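Local coordinates for genome polyprotein (Rhinovirus C, PDB 6KU8) that probably cleaves the viral polyprotein as a chymotrypsin-like 3C cysteine protease, captured here with the inhibitor rupintrivir in its substrate-binding cleft, at residues C18-T22 / V50-G54; G26-M30 / A106-T110; M30-N36 / E84-R90; N36-T42 / E74-L80. All coordinates share one frame; numbering follows the deposited sequence.

Contact 1 of 4, residues C18-T22 / V50-G54; sequences CHVIT and VTIDG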
# COMPACT_ATOMS: atom_id res chain seq x y z
N CYS A 18 -4.82 8.45 -4.25
CA CYS A 18 -5.21 7.68 -3.08
C CYS A 18 -6.65 7.97 -2.67
O CYS A 18 -7.14 9.10 -2.81
CB CYS A 18 -4.25 7.95 -1.91
SG CYS A 18 -2.59 7.23 -2.26
N HIS A 19 -7.31 6.94 -2.14
CA HIS A 19 -8.71 6.96 -1.77
C HIS A 19 -8.92 6.12 -0.52
O HIS A 19 -8.14 5.20 -0.22
CB HIS A 19 -9.59 6.43 -2.91
CG HIS A 19 -9.40 7.17 -4.19
ND1 HIS A 19 -10.19 8.23 -4.57
CD2 HIS A 19 -8.45 7.05 -5.16
CE1 HIS A 19 -9.77 8.71 -5.72
NE2 HIS A 19 -8.71 8.01 -6.10
N VAL A 20 -9.98 6.45 0.22
CA VAL A 20 -10.35 5.72 1.42
C VAL A 20 -11.19 4.52 0.99
O VAL A 20 -12.24 4.68 0.37
CB VAL A 20 -11.15 6.60 2.39
CG1 VAL A 20 -11.57 5.80 3.60
CG2 VAL A 20 -10.36 7.86 2.78
N ILE A 21 -10.72 3.33 1.32
CA ILE A 21 -11.45 2.10 1.04
C ILE A 21 -11.97 1.57 2.37
O ILE A 21 -11.23 1.52 3.35
CB ILE A 21 -10.56 1.07 0.32
CG1 ILE A 21 -11.40 0.11 -0.52
CG2 ILE A 21 -9.73 0.30 1.32
CD1 ILE A 21 -10.58 -0.63 -1.59
N THR A 22 -13.26 1.24 2.41
CA THR A 22 -13.92 0.80 3.63
C THR A 22 -14.38 -0.63 3.41
O THR A 22 -15.11 -0.90 2.45
CB THR A 22 -15.11 1.70 3.98
OG1 THR A 22 -14.68 3.05 4.11
CG2 THR A 22 -15.76 1.26 5.30
N VAL A 50 -16.31 -2.83 -3.65
CA VAL A 50 -15.63 -2.20 -2.53
C VAL A 50 -16.17 -0.79 -2.38
O VAL A 50 -16.57 -0.15 -3.36
CB VAL A 50 -14.09 -2.18 -2.72
CG1 VAL A 50 -13.54 -3.61 -2.72
CG2 VAL A 50 -13.73 -1.48 -4.03
N THR A 51 -16.20 -0.32 -1.14
CA THR A 51 -16.57 1.05 -0.83
C THR A 51 -15.33 1.93 -0.96
O THR A 51 -14.39 1.81 -0.16
CB THR A 51 -17.15 1.15 0.58
OG1 THR A 51 -18.18 0.17 0.72
CG2 THR A 51 -17.74 2.54 0.81
N ILE A 52 -15.34 2.82 -1.95
CA ILE A 52 -14.27 3.78 -2.18
C ILE A 52 -14.85 5.17 -2.01
O ILE A 52 -15.83 5.52 -2.68
CB ILE A 52 -13.65 3.60 -3.57
CG1 ILE A 52 -13.09 2.18 -3.71
CG2 ILE A 52 -12.59 4.65 -3.81
CD1 ILE A 52 -12.60 1.88 -5.10
N ASP A 53 -14.25 5.97 -1.12
CA ASP A 53 -14.73 7.32 -0.81
C ASP A 53 -16.25 7.31 -0.61
O ASP A 53 -16.97 8.19 -1.10
CB ASP A 53 -14.32 8.32 -1.90
CG ASP A 53 -12.80 8.47 -2.04
OD1 ASP A 53 -12.09 8.22 -1.04
OD2 ASP A 53 -12.31 8.84 -3.14
N GLY A 54 -16.75 6.31 0.10
CA GLY A 54 -18.15 6.24 0.45
C GLY A 54 -19.08 5.75 -0.64
O GLY A 54 -20.30 5.80 -0.45
O HOH W 1 -14.93 4.48 1.70
O HOH W 2 -16.27 -2.62 0.89
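The seam that closes the six-stranded antiparallel barrel joins Ile21 and Thr22 of strand 18-23 to Ile52 and Thr51 of strand 49-52. Ile21 and Ile52 form a non-hydrogen-bonded pair, Thr22 and Thr51 a hydrogen-bonded one. Thr22 N donates to Thr51 O at 2.9 Å. Past the strand end the chain turns at Asp53, whose N binds Val20 O at 2.8 Å. The Asp53 carboxylate then grips residues 19-20 with both oxygens. OD2 takes a nearly straight bond (168°) from His19 ND1, 2.6 Å away and in the imidazole plane. OD1 accepts from Val20 N at 3.0 Å. Both donors lie on the syn side of their oxygens. The ring and carboxylate planes are 45° apart. Ile52 CG2 packs on His19 CB at 3.6 Å. On the barrel interior, Ile21 CG1 lies anti to its backbone N (chi1 -154°), which brings CD1 to 4.0 Å from Val50 CB. Leu78 also touches Ile21, and Leu80 touches Ile52. Water 1 bridges Val20 O, Thr22 OG1 and Gly54 N at the outer side. Such a join between first and fourth strands is characteristic of the six-stranded barrels of chymotrypsin-like proteases.

Contact 2 of 4, residues G26-M30 / A106-T110; sequences GEFNM and ATNVT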
# COMPACT_ATOMS: atom_id res chain seq x y z
N GLY A 26 -12.45 -2.36 8.36
CA GLY A 26 -12.21 -0.96 8.66
C GLY A 26 -11.80 -0.16 7.44
O GLY A 26 -12.00 -0.56 6.29
N GLU A 27 -11.20 0.99 7.71
CA GLU A 27 -10.78 1.94 6.69
C GLU A 27 -9.31 1.72 6.34
O GLU A 27 -8.46 1.60 7.22
CB GLU A 27 -10.97 3.38 7.16
CG GLU A 27 -12.39 3.91 7.06
CD GLU A 27 -12.47 5.40 7.34
OE1 GLU A 27 -11.51 5.97 7.92
OE2 GLU A 27 -13.48 6.00 6.95
N PHE A 28 -9.02 1.68 5.05
CA PHE A 28 -7.67 1.52 4.53
C PHE A 28 -7.40 2.61 3.51
O PHE A 28 -8.34 3.19 2.95
CB PHE A 28 -7.46 0.15 3.86
CG PHE A 28 -7.70 -1.02 4.77
CD1 PHE A 28 -8.99 -1.44 5.05
CD2 PHE A 28 -6.63 -1.69 5.34
CE1 PHE A 28 -9.21 -2.51 5.91
CE2 PHE A 28 -6.84 -2.77 6.18
CZ PHE A 28 -8.12 -3.18 6.47
N ASN A 29 -6.12 2.86 3.27
CA ASN A 29 -5.71 3.69 2.15
C ASN A 29 -5.56 2.81 0.92
O ASN A 29 -4.95 1.74 0.99
CB ASN A 29 -4.39 4.42 2.42
CG ASN A 29 -3.98 5.30 1.26
OD1 ASN A 29 -4.71 6.21 0.87
ND2 ASN A 29 -2.81 5.04 0.70
N MET A 30 -6.12 3.27 -0.20
CA MET A 30 -6.00 2.61 -1.49
C MET A 30 -5.13 3.47 -2.40
O MET A 30 -5.37 4.68 -2.54
CB MET A 30 -7.38 2.39 -2.12
CG MET A 30 -7.34 1.62 -3.46
SD MET A 30 -8.90 1.74 -4.40
CE MET A 30 -8.64 3.30 -5.26
N ALA A 106 2.57 8.02 4.45
CA ALA A 106 1.50 8.97 4.20
C ALA A 106 0.21 8.22 3.95
O ALA A 106 0.20 7.21 3.23
CB ALA A 106 1.82 9.88 3.00
N THR A 107 -0.87 8.69 4.57
CA THR A 107 -2.17 8.10 4.35
C THR A 107 -3.21 9.19 4.55
O THR A 107 -2.90 10.32 4.96
CB THR A 107 -2.41 6.92 5.30
OG1 THR A 107 -3.55 6.18 4.87
CG2 THR A 107 -2.60 7.42 6.73
N ASN A 108 -4.46 8.85 4.24
CA ASN A 108 -5.57 9.78 4.48
C ASN A 108 -6.79 8.98 4.86
O ASN A 108 -7.44 8.37 4.01
CB ASN A 108 -5.88 10.65 3.28
CG ASN A 108 -6.93 11.68 3.61
OD1 ASN A 108 -6.89 12.25 4.70
ND2 ASN A 108 -7.88 11.90 2.72
N VAL A 109 -7.14 9.05 6.14
CA VAL A 109 -8.10 8.14 6.73
C VAL A 109 -8.68 8.87 7.93
O VAL A 109 -8.14 9.89 8.37
CB VAL A 109 -7.34 6.82 7.03
CG1 VAL A 109 -7.16 6.50 8.50
CG2 VAL A 109 -7.83 5.67 6.16
N THR A 110 -9.85 8.42 8.40
CA THR A 110 -10.56 9.21 9.41
C THR A 110 -9.71 9.43 10.66
O THR A 110 -9.68 10.53 11.23
CB THR A 110 -11.89 8.55 9.80
OG1 THR A 110 -12.69 8.33 8.63
CG2 THR A 110 -12.66 9.46 10.77
O HOH W 3 -6.90 7.77 1.37
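Glu27 to Asn29 and Ala106 to Thr110 run in nearly opposite directions, 156° apart, with CA atoms 6.8 Å apart at Glu27 and Val109 and no backbone hydrogen bond between them. Side chains and a water bridge the separation. Glu27 reaches out with an extended chain and crosses Thr110 at about a right angle. Its OE1 accepts two bonds from that one residue. Thr110 N approaches at 3.0 Å, nearly along the C-O axis. Thr110 OG1 donates from the syn side at 2.7 Å. Together they hold this carboxylate oxygen at the exposed end of the contact. Below it, Val109 CG2 packs on Glu27 CB at 4.0 Å. Further in, Asn29 and Thr107 run alongside one another, pointing opposite ways, with Thr107 OG1 at 3.1 Å from Asn29 CB. Asn29 CG is anti to the backbone N (chi1 -179°), directing the amide across the gap. Water 3 donates to Asn29 OD1 at 2.7 Å and to Asn108 O at 2.8 Å. Asn29 ND2 binds Gly151 O. Phe28 points away from the 106-110 segment and touches rupintrivir. The contact thus ties strand 26-34 of the barrel to the end of strand 100-107 in the second sheet, with helix 8-17 packed against Ala106 and Asn108.

Contact 3 of 4, residues M30-N36 / E84-R90; sequences MLGIHDN and EKFRDIR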
# COMPACT_ATOMS: atom_id res chain seq x y z
N MET A 30 -6.12 3.27 -0.20
CA MET A 30 -6.00 2.61 -1.49
C MET A 30 -5.13 3.47 -2.40
O MET A 30 -5.37 4.68 -2.54
CB MET A 30 -7.38 2.39 -2.12
CG MET A 30 -7.34 1.62 -3.46
SD MET A 30 -8.90 1.74 -4.40
CE MET A 30 -8.64 3.30 -5.26
N LEU A 31 -4.13 2.85 -3.01
CA LEU A 31 -3.17 3.56 -3.86
C LEU A 31 -3.40 3.18 -5.31
O LEU A 31 -3.13 2.04 -5.72
CB LEU A 31 -1.73 3.23 -3.44
CG LEU A 31 -0.66 3.67 -4.45
CD1 LEU A 31 -0.62 5.18 -4.55
CD2 LEU A 31 0.70 3.10 -4.04
N GLY A 32 -3.89 4.12 -6.11
CA GLY A 32 -3.97 3.89 -7.54
C GLY A 32 -2.58 3.87 -8.16
O GLY A 32 -1.69 4.64 -7.78
N ILE A 33 -2.38 2.96 -9.12
CA ILE A 33 -1.08 2.74 -9.75
C ILE A 33 -1.07 3.24 -11.19
O ILE A 33 -0.15 3.95 -11.61
CB ILE A 33 -0.68 1.25 -9.68
CG1 ILE A 33 -0.71 0.70 -8.25
CG2 ILE A 33 0.70 1.04 -10.33
CD1 ILE A 33 0.40 1.18 -7.37
N HIS A 34 -2.09 2.87 -11.96
CA HIS A 34 -2.19 3.20 -13.38
C HIS A 34 -3.53 2.71 -13.87
O HIS A 34 -4.08 1.75 -13.32
CB HIS A 34 -1.06 2.55 -14.20
CG HIS A 34 -1.23 1.07 -14.37
ND1 HIS A 34 -1.79 0.50 -15.49
CD2 HIS A 34 -0.92 0.04 -13.54
CE1 HIS A 34 -1.81 -0.81 -15.36
NE2 HIS A 34 -1.29 -1.12 -14.18
N ASP A 35 -4.04 3.36 -14.92
CA ASP A 35 -5.31 2.99 -15.56
C ASP A 35 -6.36 2.79 -14.46
O ASP A 35 -6.59 3.71 -13.66
CB ASP A 35 -5.04 1.81 -16.46
CG ASP A 35 -4.08 2.15 -17.58
OD1 ASP A 35 -4.54 2.80 -18.53
OD2 ASP A 35 -2.88 1.80 -17.49
N ASN A 36 -7.04 1.65 -14.41
CA ASN A 36 -8.04 1.38 -13.38
C ASN A 36 -7.52 0.41 -12.33
O ASN A 36 -8.32 -0.26 -11.67
CB ASN A 36 -9.31 0.85 -14.03
CG ASN A 36 -9.08 -0.44 -14.79
OD1 ASN A 36 -8.01 -0.66 -15.36
ND2 ASN A 36 -10.07 -1.33 -14.78
N GLU A 84 -12.37 6.83 -14.51
CA GLU A 84 -11.14 7.54 -14.19
C GLU A 84 -9.92 6.66 -14.43
O GLU A 84 -9.95 5.44 -14.19
CB GLU A 84 -11.15 8.02 -12.74
CG GLU A 84 -9.83 8.65 -12.35
CD GLU A 84 -9.71 8.92 -10.87
OE1 GLU A 84 -8.63 9.42 -10.46
OE2 GLU A 84 -10.67 8.61 -10.12
N LYS A 85 -8.85 7.29 -14.88
CA LYS A 85 -7.53 6.67 -15.00
C LYS A 85 -6.61 7.26 -13.94
O LYS A 85 -6.45 8.48 -13.85
CB LYS A 85 -6.93 6.91 -16.38
CG LYS A 85 -7.83 6.52 -17.55
CD LYS A 85 -7.59 5.08 -17.99
CE LYS A 85 -8.37 4.75 -19.26
NZ LYS A 85 -9.85 4.87 -19.04
N PHE A 86 -6.01 6.39 -13.15
CA PHE A 86 -5.00 6.84 -12.21
C PHE A 86 -3.82 7.45 -12.97
O PHE A 86 -3.49 7.02 -14.08
CB PHE A 86 -4.55 5.68 -11.32
CG PHE A 86 -5.66 5.09 -10.47
CD1 PHE A 86 -6.37 5.89 -9.58
CD2 PHE A 86 -6.00 3.75 -10.57
CE1 PHE A 86 -7.40 5.35 -8.80
CE2 PHE A 86 -7.02 3.21 -9.81
CZ PHE A 86 -7.73 4.01 -8.91
N ARG A 87 -3.22 8.47 -12.38
CA ARG A 87 -1.91 8.91 -12.83
C ARG A 87 -0.94 7.74 -12.76
O ARG A 87 -0.81 7.08 -11.72
CB ARG A 87 -1.43 10.06 -11.96
CG ARG A 87 -0.04 10.56 -12.25
CD ARG A 87 0.27 11.68 -11.29
NE ARG A 87 1.68 11.75 -10.91
CZ ARG A 87 2.12 12.08 -9.70
NH1 ARG A 87 3.42 12.13 -9.46
NH2 ARG A 87 1.25 12.36 -8.72
N ASP A 88 -0.27 7.46 -13.87
CA ASP A 88 0.62 6.30 -13.94
C ASP A 88 1.88 6.59 -13.14
O ASP A 88 2.75 7.33 -13.60
CB ASP A 88 0.97 5.98 -15.40
CG ASP A 88 1.79 4.72 -15.52
OD1 ASP A 88 2.15 4.12 -14.48
OD2 ASP A 88 2.10 4.33 -16.66
N ILE A 89 2.01 5.97 -11.97
CA ILE A 89 3.17 6.23 -11.11
C ILE A 89 4.20 5.11 -11.18
O ILE A 89 5.14 5.08 -10.38
CB ILE A 89 2.71 6.47 -9.67
CG1 ILE A 89 1.87 5.27 -9.20
CG2 ILE A 89 1.92 7.76 -9.61
CD1 ILE A 89 1.83 5.03 -7.70
N ARG A 90 4.07 4.21 -12.16
CA ARG A 90 4.94 3.02 -12.20
C ARG A 90 6.41 3.38 -12.32
O ARG A 90 7.27 2.63 -11.85
CB ARG A 90 4.51 2.12 -13.36
CG ARG A 90 3.30 1.25 -13.04
CD ARG A 90 2.85 0.46 -14.27
NE ARG A 90 2.29 1.33 -15.31
CZ ARG A 90 1.63 0.88 -16.38
NH1 ARG A 90 1.45 -0.43 -16.54
NH2 ARG A 90 1.16 1.73 -17.27
O HOH W 4 -2.47 5.53 -15.93
O HOH W 5 -1.07 2.47 -19.75
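The Phe86 ring lies flat over Gly32, where the strand has no side chain and so offers a shallow hollow. Gly32 CA sits 3.5 Å from the ring centroid and only 9° off the normal, a CH-pi contact. Other atoms meet the ring obliquely or at its edge. Met30 CE meets Phe86 CZ at 3.8 Å, while His34 O lies at the ring edge, in its plane. Beyond it, Ile89 is the next bump. Its CD1 meets Leu31 CD1 tip to tip, and the Ile89 side chain crosses that of Ile33 at about a right angle, CD1 to CD1. Ile89 CG1 takes the position between backbone N and carbonyl carbon (chi1 55°), which lays it against Ile33 O. Two backbone bonds pin the loop to the strand end: Ile89 N to Ile33 O at 3.0 Å, and Phe86 N to Asp35 O at 2.8 Å. The strand end carries a classic beta bulge, Ile33 and His34 both facing Cys37, and the 84-90 loop lies along it after leaving the barrel. Arg90 lies flat on His34: guanidinium and imidazole stack with centres 3.6 Å apart and planes at 6°. Asp88 holds the guanidinium side-on through NE and NH2, and its OD1 also accepts from Arg90 N in an Asx turn. At the imidazole edge, His34 ND1 donates to the anti lone pair of Asp35 OD2 at 2.6 Å, so both stacked groups are fixed in rotation. Phe182 O binds Arg90 NH1. Water 4 links Asp35 N to Phe86 O.

Contact 4 of 4, residues N36-T42 / E74-L80; sequences NCAVVPT and EITLLWL. With AG7 (4-{2-(4-fluoro-benzyl)-6-methyl-5-[(5-methyl-isoxazole-3-carbonyl)-amino]-4-oxo-heptanoylamino}-5-(2-oxo-pyrrolidin-3-yl)-pentanoic acid ethyl ester), chain B.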
# COMPACT_ATOMS: atom_id res chain seq x y z
N ASN A 36 -7.04 1.65 -14.41
CA ASN A 36 -8.04 1.38 -13.38
C ASN A 36 -7.52 0.41 -12.33
O ASN A 36 -8.32 -0.26 -11.67
CB ASN A 36 -9.31 0.85 -14.03
CG ASN A 36 -9.08 -0.44 -14.79
OD1 ASN A 36 -8.01 -0.66 -15.36
ND2 ASN A 36 -10.07 -1.33 -14.78
N CYS A 37 -6.20 0.30 -12.17
CA CYS A 37 -5.59 -0.69 -11.29
C CYS A 37 -5.07 -0.02 -10.02
O CYS A 37 -4.24 0.88 -10.10
CB CYS A 37 -4.45 -1.43 -12.00
SG CYS A 37 -3.62 -2.64 -10.94
N ALA A 38 -5.55 -0.49 -8.87
CA ALA A 38 -5.13 0.01 -7.57
C ALA A 38 -4.57 -1.12 -6.72
O ALA A 38 -4.75 -2.30 -7.00
CB ALA A 38 -6.29 0.69 -6.81
N VAL A 39 -3.91 -0.73 -5.64
CA VAL A 39 -3.33 -1.65 -4.69
C VAL A 39 -4.01 -1.44 -3.34
O VAL A 39 -4.32 -0.30 -2.96
CB VAL A 39 -1.81 -1.45 -4.64
CG1 VAL A 39 -1.30 -1.02 -3.29
CG2 VAL A 39 -1.09 -2.65 -5.20
N VAL A 40 -4.32 -2.54 -2.67
CA VAL A 40 -4.85 -2.53 -1.30
C VAL A 40 -4.21 -3.65 -0.52
O VAL A 40 -3.76 -4.66 -1.09
CB VAL A 40 -6.37 -2.70 -1.28
CG1 VAL A 40 -7.07 -1.55 -1.98
CG2 VAL A 40 -6.76 -4.03 -1.95
N PRO A 41 -4.16 -3.54 0.79
CA PRO A 41 -3.64 -4.65 1.58
C PRO A 41 -4.55 -5.87 1.46
O PRO A 41 -5.78 -5.75 1.48
CB PRO A 41 -3.60 -4.09 3.01
CG PRO A 41 -3.58 -2.55 2.80
CD PRO A 41 -4.50 -2.37 1.64
N THR A 42 -3.94 -7.04 1.31
CA THR A 42 -4.72 -8.27 1.16
C THR A 42 -5.64 -8.50 2.36
O THR A 42 -6.77 -8.96 2.20
CB THR A 42 -3.80 -9.47 0.97
OG1 THR A 42 -3.06 -9.30 -0.24
CG2 THR A 42 -4.61 -10.77 0.88
N GLU A 74 0.93 -9.68 0.85
CA GLU A 74 0.00 -8.76 1.51
C GLU A 74 -0.48 -7.68 0.53
O GLU A 74 -1.22 -6.77 0.95
CB GLU A 74 0.62 -8.07 2.74
CG GLU A 74 -0.05 -8.34 4.07
CD GLU A 74 -1.55 -8.64 4.00
OE1 GLU A 74 -1.91 -9.81 3.79
OE2 GLU A 74 -2.37 -7.72 4.19
N ILE A 75 -0.09 -7.75 -0.73
CA ILE A 75 -0.56 -6.83 -1.76
C ILE A 75 -1.63 -7.51 -2.61
O ILE A 75 -1.40 -8.60 -3.16
CB ILE A 75 0.59 -6.33 -2.64
CG1 ILE A 75 1.48 -5.39 -1.84
CG2 ILE A 75 0.02 -5.64 -3.87
CD1 ILE A 75 2.79 -5.17 -2.48
N THR A 76 -2.77 -6.85 -2.74
CA THR A 76 -3.82 -7.25 -3.66
C THR A 76 -4.01 -6.14 -4.68
O THR A 76 -4.07 -4.96 -4.31
CB THR A 76 -5.12 -7.53 -2.91
OG1 THR A 76 -4.96 -8.73 -2.15
CG2 THR A 76 -6.27 -7.68 -3.87
N LEU A 77 -4.07 -6.51 -5.97
CA LEU A 77 -4.40 -5.58 -7.04
C LEU A 77 -5.90 -5.61 -7.28
O LEU A 77 -6.49 -6.69 -7.38
CB LEU A 77 -3.67 -5.94 -8.35
CG LEU A 77 -2.15 -6.13 -8.41
CD1 LEU A 77 -1.68 -6.20 -9.85
CD2 LEU A 77 -1.43 -5.02 -7.67
N LEU A 78 -6.52 -4.43 -7.37
CA LEU A 78 -7.91 -4.32 -7.77
C LEU A 78 -7.97 -3.65 -9.13
O LEU A 78 -7.36 -2.59 -9.34
CB LEU A 78 -8.74 -3.52 -6.78
CG LEU A 78 -8.70 -3.92 -5.30
CD1 LEU A 78 -9.54 -2.93 -4.51
CD2 LEU A 78 -9.17 -5.35 -5.12
N TRP A 79 -8.69 -4.27 -10.07
CA TRP A 79 -9.01 -3.62 -11.34
C TRP A 79 -10.46 -3.18 -11.22
O TRP A 79 -11.37 -4.01 -11.10
CB TRP A 79 -8.79 -4.56 -12.53
CG TRP A 79 -7.38 -5.08 -12.65
CD1 TRP A 79 -6.84 -6.14 -11.98
CD2 TRP A 79 -6.35 -4.59 -13.53
NE1 TRP A 79 -5.53 -6.33 -12.37
CE2 TRP A 79 -5.21 -5.39 -13.32
CE3 TRP A 79 -6.29 -3.56 -14.46
CZ2 TRP A 79 -4.02 -5.20 -14.02
CZ3 TRP A 79 -5.10 -3.35 -15.15
CH2 TRP A 79 -3.98 -4.17 -14.93
N LEU A 80 -10.67 -1.87 -11.24
CA LEU A 80 -11.92 -1.24 -10.85
C LEU A 80 -12.76 -0.84 -12.05
O LEU A 80 -12.23 -0.43 -13.09
CB LEU A 80 -11.64 -0.01 -9.99
CG LEU A 80 -10.79 -0.33 -8.76
CD1 LEU A 80 -10.29 0.96 -8.10
CD2 LEU A 80 -11.61 -1.13 -7.79
C01 AG7 B . -0.75 -6.89 12.43
C02 AG7 B . -2.04 -7.21 11.69
O03 AG7 B . -0.10 -5.89 12.31
C04 AG7 B . -2.27 -6.39 10.43
C05 AG7 B . -3.35 -7.17 9.69
C06 AG7 B . -2.73 -8.36 8.94
C07 AG7 B . -1.64 -8.16 8.10
C08 AG7 B . -1.08 -9.23 7.42
C09 AG7 B . -1.60 -10.51 7.58
C10 AG7 B . -2.68 -10.72 8.42
C11 AG7 B . -3.25 -9.64 9.10
N12 AG7 B . -2.27 -3.77 10.31
C13 AG7 B . -2.73 -2.51 10.94
C14 AG7 B . -1.45 -1.74 11.21
C15 AG7 B . -0.68 -2.39 12.42
C16 AG7 B . 0.45 -1.35 12.91
N17 AG7 B . 0.50 -1.38 14.24
O18 AG7 B . 1.12 -0.68 12.20
C19 AG7 B . -3.77 -1.64 10.23
C20 AG7 B . -4.74 -2.50 9.40
C21 AG7 B . -5.89 -2.58 10.37
O22 AG7 B . -6.64 -3.74 10.51
O23 AG7 B . -6.11 -1.62 11.03
C47 AG7 B . -2.71 -5.01 10.92
O48 AG7 B . -3.43 -4.94 11.86
C50 AG7 B . -7.62 -3.61 11.50
C53 AG7 B . -8.61 -4.76 11.35
C57 AG7 B . -0.39 -8.03 13.37
N58 AG7 B . 0.90 -7.82 13.89
C59 AG7 B . 1.71 -8.96 14.14
O60 AG7 B . 1.42 -10.10 13.94
C78 AG7 B . -1.35 -8.07 14.56
C81 AG7 B . -1.17 -9.32 15.43
F1 AG7 B . -1.03 -11.56 6.91
C82 AG7 B . -1.16 -6.80 15.40
C83 AG7 B . -0.53 -2.36 14.76
C84 AG7 B . -1.47 -2.61 13.49
C1 AG7 B . 2.99 -8.51 14.73
O HOH W 6 -1.04 -11.25 -0.63
O HOH W 7 -7.40 -9.52 -1.16
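Cys37 to Pro41 pair with Ile75 to Trp79 as antiparallel strands at 145°, held by a regular ladder of backbone bonds. Ala38 and Leu78 exchange two bonds, as do Val40 and Thr76. Asn36 O accepts from Leu80 N, and Asn36 ND2 adds a side-chain bond to Leu80 O at 2.9 Å. At the other end Thr42 N reaches Glu74 O from above the carbonyl plane at 2.8 Å. Among the hydroxyls, Thr42 OG1 and Thr76 OG1 lie 2.8 Å apart. Water 6 accepts from Thr42 OG1 and from Glu74 N. Aromatic contact comes from Cys37, whose CB lies over one face of the Trp79 six-membered ring in a CH-pi contact. With SG anti to the backbone N (chi1 178°), the sulfur comes over the same face, 4.0 Å from the centroid. Asn36 OD1 meets the ring at its edge. In the apolar contacts, Val39 CG2 sits tightly against two methyls, Leu77 CD2 (3.4 Å) and Ile75 CG2 (3.5 Å). On the opposite face Val40 CG1 meets Leu78 CD1 at 3.8 Å. Glu74 CD approaches rupintrivir C08, in its fluorophenyl ring, at 3.5 Å. Glu74 OE2 binds His43, consistent with a Cys-His-Glu triad completed by Cys150. The pair lies between strands 26-34 and 55-66 of the barrel, while Ile163 and Val165 of strand 159-167 touch it from the second sheet.

How the contacts relate
Contacts 1 and 4 pair strands of the six-stranded barrel. Contact 1 closes it, and contact 4 joins two neighbouring strands, 37-41 and 75-80. Contact 3 lays the loop after strand 75-80 against the end of strand 26-34. Contact 2 joins the barrel to the second sheet. Contacts 2 and 3 share Met30, although their centres are about 17 Å apart. Contacts 3 and 4 share Asn36, with centres about 10 Å apart. The centres of contacts 1 and 2 are about 8 Å apart. Shared residues aside, contact 4 falls within contact 3 in sequence, and contact 3 within contact 2; contact 1 crosses all three. Contacts 2 and 4 each bring one inhibitor-touching residue, Phe28 and Glu74, from the barrel.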